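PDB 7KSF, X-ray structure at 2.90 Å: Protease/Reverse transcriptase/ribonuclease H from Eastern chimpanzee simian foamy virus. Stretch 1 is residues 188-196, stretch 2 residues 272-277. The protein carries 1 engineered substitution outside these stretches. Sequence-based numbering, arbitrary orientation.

Stretch 1 (188-196) TPQNSTMNT
Stretch 2 (272-277) GKQYCW

The two stretches meet as antiparallel strands, joined by the loop that follows in stretch 1. Stretch 2 is extended from Lys-273 to Trp-277. Stretch 1 enters as a strand and continues as a loop past Gln-274. The contact buries 491 Å², both sides summed.

Backbone hydrogen bonds set the register. Thr-188 (phi/psi -125/135) and Cys-276 (-139/158) form an antiparallel hydrogen-bonded pair. Thr-188 N donates to Cys-276 O at 2.8 Å, nearly straight at 167°. Cys-276 N returns a bond to Thr-188 O at 2.8 Å, more bent at 139°. Thr-188 O also receives a CA-H...O contact from Tyr-275 CA at 3.5 Å. Next in register, the CA atoms of Pro-189 (-73/116) and Tyr-275 (-124/168) lie 4.4 Å apart. Proline has no amide hydrogen to give, and its phi is restricted by the ring. One residue on, Gln-190 N (-162/127) makes a weak hydrogen bond to Gln-274 O (-95/132) at 3.4 Å.

Apolar packing is between Pro-189 and Tyr-275. Pro-189 and Tyr-275 lie on the same face of the sheet. Pro-189 CB is 3.8 Å from Tyr-275 CE2, with the proline ring C-gamma endo and the tyrosine at chi1 -71° (m), chi2 104°. Lys-273 is all t, and its extended chain brings CE to 4.0 Å from Pro-189 CB. Its NZ makes a weak hydrogen bond to Tyr-275 OH at 3.3 Å.

Thr-188 and Cys-276 point to the other face. Thr-188 is t, which puts CG2 3.9 Å from Cys-276 CB. Cys-276 is m and buried, and stretch 1 covers 88 Å² of it. Its SG lies 3.2 Å from Gln-190 O and 3.8 Å from Gln-190 CB. Gln-190 has chi1 and chi2 both t.

The polar side-chain contact centres on Gln-274, which gives up 114 Å², the largest area of any residue here. Its CA-to-CB bond points toward stretch 1, and chi1 -169° and chi2 172° (both t) extend the chain to the Ser-192 backbone. This reach suits a long side chain with a polar end. The amide is probably turned over in the model, so its individual bonds are left open. Asn-191 (-68/161, chi1 m) points away overall.

Ser-192 (-160/169) points toward stretch 2 with chi1 t. Its OG accepts a hydrogen bond from Met-194 N at 3.1 Å, which ties the loop to itself. Asn-195 is buried, and its OD1 comes to 4.5 Å from Gln-274 CG.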

# COMPACT_ATOMS: atom_id res chain seq x y z
N THR A 188 -8.12 29.04 -6.28
CA THR A 188 -8.52 30.42 -6.44
C THR A 188 -9.61 30.53 -7.49
O THR A 188 -9.52 29.91 -8.55
CB THR A 188 -7.34 31.32 -6.84
OG1 THR A 188 -7.83 32.58 -7.31
CG2 THR A 188 -6.51 30.65 -7.93
N PRO A 189 -10.67 31.30 -7.22
CA PRO A 189 -11.72 31.48 -8.23
C PRO A 189 -11.23 32.38 -9.36
O PRO A 189 -10.92 33.55 -9.14
CB PRO A 189 -12.86 32.13 -7.43
CG PRO A 189 -12.17 32.83 -6.30
CD PRO A 189 -10.97 31.99 -5.96
N GLN A 190 -11.15 31.82 -10.56
CA GLN A 190 -10.64 32.55 -11.71
C GLN A 190 -11.07 31.84 -12.98
O GLN A 190 -10.83 30.64 -13.13
CB GLN A 190 -9.11 32.68 -11.64
CG GLN A 190 -8.48 33.36 -12.84
CD GLN A 190 -6.97 33.53 -12.69
OE1 GLN A 190 -6.45 33.58 -11.58
NE2 GLN A 190 -6.28 33.61 -13.82
N ASN A 191 -11.70 32.58 -13.89
CA ASN A 191 -12.02 32.06 -15.20
C ASN A 191 -10.74 31.84 -16.00
O ASN A 191 -9.68 32.40 -15.70
CB ASN A 191 -12.94 33.01 -15.96
CG ASN A 191 -14.31 33.12 -15.32
OD1 ASN A 191 -14.46 32.98 -14.11
ND2 ASN A 191 -15.32 33.37 -16.15
N SER A 192 -10.84 31.02 -17.04
CA SER A 192 -9.67 30.67 -17.82
C SER A 192 -10.12 30.15 -19.18
O SER A 192 -11.31 29.91 -19.41
CB SER A 192 -8.82 29.63 -17.10
OG SER A 192 -7.97 28.93 -18.00
N THR A 193 -9.14 30.01 -20.07
CA THR A 193 -9.42 29.44 -21.39
C THR A 193 -9.55 27.92 -21.32
O THR A 193 -10.45 27.35 -21.94
CB THR A 193 -8.31 29.83 -22.37
OG1 THR A 193 -8.17 31.26 -22.38
CG2 THR A 193 -8.64 29.34 -23.77
N MET A 194 -8.68 27.27 -20.56
CA MET A 194 -8.66 25.82 -20.46
C MET A 194 -9.61 25.34 -19.37
O MET A 194 -9.79 26.01 -18.35
CB MET A 194 -7.24 25.32 -20.16
CG MET A 194 -7.12 23.81 -20.10
SD MET A 194 -7.80 23.03 -21.58
CE MET A 194 -7.56 21.29 -21.21
N ASN A 195 -10.23 24.19 -19.60
CA ASN A 195 -11.05 23.53 -18.61
C ASN A 195 -10.74 22.04 -18.61
O ASN A 195 -10.51 21.45 -19.67
CB ASN A 195 -12.54 23.74 -18.87
CG ASN A 195 -13.40 23.36 -17.69
OD1 ASN A 195 -13.73 24.19 -16.85
ND2 ASN A 195 -13.77 22.08 -17.61
N THR A 196 -10.75 21.43 -17.43
CA THR A 196 -10.38 20.04 -17.24
C THR A 196 -11.55 19.25 -16.66
O THR A 196 -12.21 19.72 -15.73
CB THR A 196 -9.16 19.93 -16.31
OG1 THR A 196 -7.99 20.37 -17.00
CG2 THR A 196 -8.96 18.50 -15.84
N GLY A 272 -20.82 24.74 -11.79
CA GLY A 272 -21.00 25.91 -12.62
C GLY A 272 -20.08 27.07 -12.31
O GLY A 272 -20.32 28.18 -12.81
N LYS A 273 -19.04 26.85 -11.52
CA LYS A 273 -18.08 27.89 -11.17
C LYS A 273 -16.68 27.39 -11.48
O LYS A 273 -16.35 26.25 -11.16
CB LYS A 273 -18.21 28.28 -9.69
CG LYS A 273 -17.33 29.42 -9.27
CD LYS A 273 -17.68 29.90 -7.88
CE LYS A 273 -16.71 30.96 -7.40
NZ LYS A 273 -16.98 31.38 -6.00
N GLN A 274 -15.88 28.24 -12.11
CA GLN A 274 -14.54 27.86 -12.56
C GLN A 274 -13.51 28.25 -11.51
O GLN A 274 -13.54 29.38 -11.00
CB GLN A 274 -14.23 28.53 -13.90
CG GLN A 274 -12.98 28.01 -14.60
CD GLN A 274 -12.84 28.56 -16.00
OE1 GLN A 274 -11.85 28.30 -16.69
NE2 GLN A 274 -13.82 29.34 -16.44
N TYR A 275 -12.62 27.33 -11.18
CA TYR A 275 -11.57 27.55 -10.20
C TYR A 275 -10.21 27.28 -10.83
O TYR A 275 -10.11 26.72 -11.93
CB TYR A 275 -11.76 26.68 -8.96
CG TYR A 275 -12.92 27.10 -8.08
CD1 TYR A 275 -14.12 26.40 -8.09
CD2 TYR A 275 -12.82 28.21 -7.25
CE1 TYR A 275 -15.18 26.78 -7.29
CE2 TYR A 275 -13.88 28.60 -6.45
CZ TYR A 275 -15.05 27.88 -6.47
OH TYR A 275 -16.11 28.26 -5.67
N CYS A 276 -9.15 27.68 -10.13
CA CYS A 276 -7.79 27.48 -10.60
C CYS A 276 -6.91 27.06 -9.43
O CYS A 276 -7.22 27.31 -8.26
CB CYS A 276 -7.23 28.74 -11.26
SG CYS A 276 -8.03 29.19 -12.81
N TRP A 277 -5.80 26.41 -9.76
CA TRP A 277 -4.88 25.87 -8.76
C TRP A 277 -3.77 26.87 -8.47
O TRP A 277 -3.10 27.36 -9.39
CB TRP A 277 -4.28 24.55 -9.23
CG TRP A 277 -5.21 23.39 -9.15
CD1 TRP A 277 -6.09 22.98 -10.10
CD2 TRP A 277 -5.37 22.50 -8.04
NE1 TRP A 277 -6.78 21.88 -9.66
CE2 TRP A 277 -6.36 21.56 -8.40
CE3 TRP A 277 -4.77 22.39 -6.78
CZ2 TRP A 277 -6.76 20.54 -7.55
CZ3 TRP A 277 -5.17 21.38 -5.94
CH2 TRP A 277 -6.15 20.46 -6.33